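Local coordinates for protein biphenyl 2,3-Dioxygenase Beta Subunit (Sphingobium yanoikuyae, PDB 2GBW) that probably serves as the beta subunit of a ring-hydroxylating dioxygenase, an enzyme family that adds molecular oxygen to aromatic rings such as biphenyl, at residues 18-23 with 138-143. Sequence-based numbering, arbitrary orientation.
Sequences AHYRAE and LGREDK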
ATOM      1  N   ALA B  18      17.779  11.660  27.964  1.00 37.29           N
ATOM      2  CA  ALA B  18      16.908  12.724  28.401  1.00 36.62           C
ATOM      3  C   ALA B  18      17.015  13.972  27.486  1.00 37.46           C
ATOM      4  O   ALA B  18      16.005  14.566  27.135  1.00 36.41           O
ATOM      5  CB  ALA B  18      17.216  13.076  29.863  1.00 36.46           C
ATOM      6  N   HIS B  19      18.240  14.327  27.082  1.00 36.93           N
ATOM      7  CA  HIS B  19      18.483  15.342  26.074  1.00 36.12           C
ATOM      8  C   HIS B  19      17.754  15.040  24.739  1.00 36.45           C
ATOM      9  O   HIS B  19      17.068  15.905  24.212  1.00 37.36           O
ATOM     10  CB  HIS B  19      19.995  15.475  25.797  1.00 37.56           C
ATOM     11  CG  HIS B  19      20.323  16.354  24.632  1.00 38.00           C
ATOM     12  ND1 HIS B  19      20.469  17.723  24.755  1.00 40.95           N
ATOM     13  CD2 HIS B  19      20.476  16.072  23.310  1.00 36.57           C
ATOM     14  CE1 HIS B  19      20.712  18.234  23.561  1.00 40.54           C
ATOM     15  NE2 HIS B  19      20.740  17.256  22.676  1.00 37.07           N
ATOM     16  N   TYR B  20      17.928  13.828  24.232  1.00 36.51           N
ATOM     17  CA  TYR B  20      17.259  13.408  23.008  1.00 36.80           C
ATOM     18  C   TYR B  20      15.731  13.418  23.135  1.00 37.00           C
ATOM     19  O   TYR B  20      15.044  13.821  22.205  1.00 37.82           O
ATOM     20  CB  TYR B  20      17.755  12.031  22.570  1.00 36.83           C
ATOM     21  CG  TYR B  20      19.055  12.018  21.788  1.00 36.26           C
ATOM     22  CD1 TYR B  20      19.581  13.172  21.235  1.00 38.79           C
ATOM     23  CD2 TYR B  20      19.749  10.838  21.597  1.00 39.11           C
ATOM     24  CE1 TYR B  20      20.766  13.144  20.515  1.00 37.04           C
ATOM     25  CE2 TYR B  20      20.919  10.805  20.881  1.00 36.56           C
ATOM     26  CZ  TYR B  20      21.429  11.960  20.345  1.00 37.61           C
ATOM     27  OH  TYR B  20      22.601  11.917  19.637  1.00 38.61           O
ATOM     28  N   ARG B  21      15.194  12.987  24.276  1.00 37.10           N
ATOM     29  CA  ARG B  21      13.717  13.020  24.497  1.00 37.19           C
ATOM     30  C   ARG B  21      13.196  14.444  24.483  1.00 36.98           C
ATOM     31  O   ARG B  21      12.157  14.721  23.877  1.00 37.05           O
ATOM     32  CB  ARG B  21      13.364  12.300  25.814  1.00 37.60           C
ATOM     33  CG  ARG B  21      13.455  10.780  25.721  1.00 37.66           C
ATOM     34  CD  ARG B  21      12.892  10.083  26.998  1.00 38.42           C
ATOM     35  NE  ARG B  21      13.617  10.349  28.224  1.00 39.81           N
ATOM     36  CZ  ARG B  21      14.523   9.538  28.768  1.00 40.71           C
ATOM     37  NH1 ARG B  21      14.850   8.403  28.178  1.00 42.04           N
ATOM     38  NH2 ARG B  21      15.111   9.858  29.909  1.00 43.14           N
ATOM     39  N   ALA B  22      13.969  15.374  25.067  1.00 37.15           N
ATOM     40  CA  ALA B  22      13.571  16.801  25.073  1.00 37.16           C
ATOM     41  C   ALA B  22      13.622  17.390  23.681  1.00 38.21           C
ATOM     42  O   ALA B  22      12.740  18.202  23.307  1.00 37.79           O
ATOM     43  CB  ALA B  22      14.407  17.631  26.138  1.00 38.28           C
ATOM     44  N   GLU B  23      14.631  16.976  22.927  1.00 36.46           N
ATOM     45  CA  GLU B  23      14.781  17.368  21.537  1.00 37.24           C
ATOM     46  C   GLU B  23      13.565  16.946  20.719  1.00 36.05           C
ATOM     47  O   GLU B  23      12.939  17.759  20.063  1.00 37.18           O
ATOM     48  CB  GLU B  23      16.048  16.746  20.961  1.00 36.03           C
ATOM     49  CG  GLU B  23      16.324  17.100  19.525  1.00 38.92           C
ATOM     50  CD  GLU B  23      17.726  16.742  19.101  1.00 41.65           C
ATOM     51  OE1 GLU B  23      18.091  15.562  19.206  1.00 46.71           O
ATOM     52  OE2 GLU B  23      18.462  17.640  18.673  1.00 42.39           O
ATOM     53  N   LEU B 138      16.006   6.188   9.772  1.00 40.01           N
ATOM     54  CA  LEU B 138      17.354   6.754   9.650  1.00 41.46           C
ATOM     55  C   LEU B 138      18.288   6.300  10.781  1.00 40.95           C
ATOM     56  O   LEU B 138      17.831   6.009  11.909  1.00 40.54           O
ATOM     57  CB  LEU B 138      17.316   8.304   9.745  1.00 42.78           C
ATOM     58  CG  LEU B 138      16.455   9.190   8.849  1.00 47.35           C
ATOM     59  CD1 LEU B 138      15.135   9.410   9.595  1.00 47.49           C
ATOM     60  CD2 LEU B 138      17.111  10.570   8.477  1.00 44.47           C
ATOM     61  N   GLY B 139      19.579   6.272  10.468  1.00 39.97           N
ATOM     62  CA  GLY B 139      20.657   6.231  11.488  1.00 39.55           C
ATOM     63  C   GLY B 139      21.113   7.669  11.713  1.00 39.03           C
ATOM     64  O   GLY B 139      21.124   8.534  10.807  1.00 39.74           O
ATOM     65  N   ARG B 140      21.441   7.978  12.941  1.00 39.04           N
ATOM     66  CA  ARG B 140      21.935   9.271  13.292  1.00 39.63           C
ATOM     67  C   ARG B 140      23.309   9.071  13.965  1.00 39.74           C
ATOM     68  O   ARG B 140      23.474   8.204  14.825  1.00 40.09           O
ATOM     69  CB  ARG B 140      20.965   9.971  14.236  1.00 39.44           C
ATOM     70  CG  ARG B 140      21.499  11.308  14.730  1.00 39.77           C
ATOM     71  CD  ARG B 140      20.434  12.152  15.390  1.00 41.83           C
ATOM     72  NE  ARG B 140      19.945  11.532  16.624  1.00 42.26           N
ATOM     73  CZ  ARG B 140      18.955  12.005  17.366  1.00 44.42           C
ATOM     74  NH1 ARG B 140      18.361  13.127  17.042  1.00 46.08           N
ATOM     75  NH2 ARG B 140      18.587  11.359  18.474  1.00 46.15           N
ATOM     76  N   GLU B 141      24.283   9.867  13.545  1.00 39.79           N
ATOM     77  CA  GLU B 141      25.628   9.842  14.098  1.00 40.29           C
ATOM     78  C   GLU B 141      25.912  11.285  14.533  1.00 39.70           C
ATOM     79  O   GLU B 141      26.064  12.156  13.673  1.00 40.48           O
ATOM     80  CB  GLU B 141      26.639   9.324  13.071  1.00 40.82           C
ATOM     81  CG  GLU B 141      26.356   7.891  12.629  1.00 44.58           C
ATOM     82  CD  GLU B 141      27.210   7.386  11.468  1.00 45.07           C
ATOM     83  OE1 GLU B 141      28.059   8.131  10.910  1.00 44.37           O
ATOM     84  OE2 GLU B 141      27.015   6.186  11.125  1.00 52.37           O
ATOM     85  N   ASP B 142      25.919  11.527  15.859  1.00 39.52           N
ATOM     86  CA  ASP B 142      26.168  12.878  16.455  1.00 38.97           C
ATOM     87  C   ASP B 142      27.515  12.931  17.133  1.00 38.92           C
ATOM     88  O   ASP B 142      27.985  11.923  17.672  1.00 36.05           O
ATOM     89  CB  ASP B 142      25.125  13.223  17.537  1.00 38.69           C
ATOM     90  CG  ASP B 142      23.731  13.557  16.997  1.00 42.32           C
ATOM     91  OD1 ASP B 142      23.559  13.837  15.780  1.00 39.77           O
ATOM     92  OD2 ASP B 142      22.788  13.594  17.850  1.00 46.90           O
ATOM     93  N   LYS B 143      28.098  14.133  17.161  1.00 38.88           N
ATOM     94  CA  LYS B 143      29.088  14.539  18.145  1.00 40.48           C
ATOM     95  C   LYS B 143      28.392  15.578  18.995  1.00 40.44           C
ATOM     96  O   LYS B 143      27.867  16.576  18.462  1.00 40.93           O
ATOM     97  CB  LYS B 143      30.297  15.187  17.506  1.00 41.27           C
ATOM     98  CG  LYS B 143      31.067  14.323  16.483  1.00 43.64           C
ATOM     99  CD  LYS B 143      32.584  14.537  16.615  1.00 45.53           C
ATOM    100  CE  LYS B 143      33.169  13.849  17.863  1.00 48.01           C
ATOM    101  NZ  LYS B 143      34.415  14.465  18.448  1.00 51.43           N
TER
HETATM  102  O   HOH W   1      22.646   9.840  17.763  1.00 32.51           O
HETATM  103  O   HOH W   2      16.538  13.451  19.578  1.00 32.87           O
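The guanidinium of Arg140 reaches in from the strand and lies over one face of the Tyr20 ring, the planes 28° apart, with NH2 of Arg140 above the ring centre and its CZ 3.9 Å from the ring centroid. Stacking and cation-pi attraction coincide. Arg140 gets there with CG anti to the backbone N (chi1 175°) and a bend at chi3 that lays the head over the ring.

Hydrogen bonding takes over at the phenol end. Tyr20 OH donates to Asp142 OD2 in a very short bond of 2.5 Å; the oxygen sits at the ring's edge, near its plane, and the carboxylate is turned 66° from the ring. Tyr20 OH also accepts a hydrogen bond from a water whose O lies 2.8 Å away.

Charge completes the set. Glu23 OE1 forms a salt bridge with Arg140 NH1 at 3.3 Å, approaching the guanidinium obliquely, and a second water, in the guanidinium plane, donates to Glu23 OE1 (2.6 Å from the water O) and to Tyr20 O and accepts from Arg140 NH2. Arg140 NH1 also salt-bridges the C-terminal carboxylate of Cys174, while Glu23 OE2 accepts a hydrogen bond from Trp35 NE1 and forms a salt bridge with Arg156 NH1; Arg156 NE does so with Asp142 OD1. These carboxylates would probably offset the two arginines in this buried network. A leucine at Tyr20 would probably deprive Asp142 OD2 of its hydroxyl donor and leave the Arg140 guanidinium without an aromatic face.

Side chains and two waters span the gap: the segment axes stay 13.5 Å apart, helix 10-28 lying against the curved sheet as in the NTF2-like fold. Tyr20 also packs on Val106 and Val118, while strand 132-147 runs antiparallel between strands 115-128 and 150-160.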